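PDB 3ZED: RNA-directed RNA polymerase from Infectious pancreatic necrosis virus, which copies RNA from an RNA template as the viral RNA-dependent polymerase, joining ribonucleoside triphosphates with release of diphosphate. Local coordinates for residues 411-414 with 415-418. Numbering follows the deposited sequence.
Sequences TPQH and MQAM
Gln416 rests its CB against the carbonyl oxygens of the first turn, 3.6 Å from both Pro412 O and Gln413 O. Its CG lies anti to the backbone N, and the chain is extended beyond CG. The amide at its end is held by the next helix, where NE2 bonds to Met445 O. The side chain of Gln413 only comes near: its CG is 4.4 Å from Gln416 OE1. Ala417 CB rests in the same way 3.6 Å from His414 O. Three backbone bonds close the turn: Gln416 N to Pro412 O at 2.9 Å, Ala417 N to Gln413 O, and Met418 N to His414 O. This is the N-terminal start of helix 412-426, in the catalytic region of the polymerase. Thr411 is the N-cap and forms a capping box with His414. His414 N gives a rather bent bond (139°) to Thr411 OG1. In return Thr411 N donates a hydrogen bond to His414 ND1, 3.0 Å away, tilted 15° out of the ring plane. The imidazole reaches back to the cap because its CG sits beside the backbone N (chi1 -77°). Thr411 CA lies at the ring edge, in plane. The bond at ND1 ties the ring to the residue before the helix and restrains its rotation; the other cap bond holds the backbone N of His414. Beyond the cap, His414 packs on Met483 and Ile486 of helix 476-493. Met415, with its extended chain, leads away from the turn to Pro449 and Val452 of helix 438-452.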
loop_
_atom_site.group_PDB
_atom_site.type_symbol
_atom_site.label_atom_id
_atom_site.label_comp_id
_atom_site.label_asym_id
_atom_site.label_seq_id
_atom_site.Cartn_x
_atom_site.Cartn_y
_atom_site.Cartn_z
ATOM N N THR B 411 8.285 0.035 -13.410
ATOM C CA THR B 411 9.552 0.578 -13.880
ATOM C C THR B 411 9.804 1.878 -13.098
ATOM O O THR B 411 8.823 2.510 -12.675
ATOM C CB THR B 411 9.568 0.850 -15.404
ATOM O OG1 THR B 411 8.707 1.953 -15.686
ATOM C CG2 THR B 411 9.216 -0.378 -16.246
ATOM N N PRO B 412 11.069 2.362 -12.952
ATOM C CA PRO B 412 11.271 3.663 -12.286
ATOM C C PRO B 412 10.458 4.773 -12.976
ATOM O O PRO B 412 9.977 5.683 -12.301
ATOM C CB PRO B 412 12.782 3.887 -12.406
ATOM C CG PRO B 412 13.355 2.485 -12.511
ATOM C CD PRO B 412 12.354 1.763 -13.369
ATOM N N GLN B 413 10.217 4.628 -14.301
ATOM C CA GLN B 413 9.461 5.560 -15.142
ATOM C C GLN B 413 7.976 5.611 -14.777
ATOM O O GLN B 413 7.368 6.666 -14.936
ATOM C CB GLN B 413 9.645 5.243 -16.636
ATOM C CG GLN B 413 11.050 5.659 -17.177
ATOM C CD GLN B 413 12.175 4.722 -16.739
ATOM O OE1 GLN B 413 11.955 3.542 -16.413
ATOM N NE2 GLN B 413 13.396 5.230 -16.674
ATOM N N HIS B 414 7.398 4.509 -14.269
ATOM C CA HIS B 414 6.010 4.513 -13.780
ATOM C C HIS B 414 5.910 5.420 -12.551
ATOM O O HIS B 414 5.004 6.250 -12.470
ATOM C CB HIS B 414 5.533 3.104 -13.420
ATOM C CG HIS B 414 5.186 2.252 -14.592
ATOM N ND1 HIS B 414 6.036 1.247 -15.019
ATOM C CD2 HIS B 414 4.076 2.256 -15.371
ATOM C CE1 HIS B 414 5.424 0.674 -16.050
ATOM N NE2 HIS B 414 4.240 1.245 -16.298
ATOM N N MET B 415 6.871 5.284 -11.608
ATOM C CA MET B 415 6.880 6.115 -10.402
ATOM C C MET B 415 7.163 7.576 -10.754
ATOM O O MET B 415 6.590 8.469 -10.136
ATOM C CB MET B 415 7.898 5.597 -9.379
ATOM C CG MET B 415 7.917 6.417 -8.116
ATOM S SD MET B 415 8.725 5.554 -6.786
ATOM C CE MET B 415 8.839 6.882 -5.622
ATOM N N GLN B 416 8.038 7.810 -11.752
ATOM C CA GLN B 416 8.362 9.149 -12.215
ATOM C C GLN B 416 7.098 9.849 -12.759
ATOM O O GLN B 416 6.903 11.031 -12.484
ATOM C CB GLN B 416 9.454 9.084 -13.278
ATOM C CG GLN B 416 10.029 10.450 -13.626
ATOM C CD GLN B 416 11.170 10.306 -14.573
ATOM O OE1 GLN B 416 11.030 9.738 -15.660
ATOM N NE2 GLN B 416 12.321 10.807 -14.176
ATOM N N ALA B 417 6.250 9.117 -13.518
ATOM C CA ALA B 417 4.977 9.632 -14.058
ATOM C C ALA B 417 3.997 9.954 -12.906
ATOM O O ALA B 417 3.284 10.958 -12.971
ATOM C CB ALA B 417 4.362 8.631 -15.026
ATOM N N MET B 418 4.004 9.138 -11.835
ATOM C CA MET B 418 3.170 9.403 -10.645
ATOM C C MET B 418 3.679 10.694 -9.957
ATOM O O MET B 418 2.865 11.529 -9.553
ATOM C CB MET B 418 3.176 8.208 -9.680
ATOM C CG MET B 418 2.408 8.464 -8.359
ATOM S SD MET B 418 0.707 9.089 -8.560
ATOM C CE MET B 418 -0.067 7.713 -9.482
#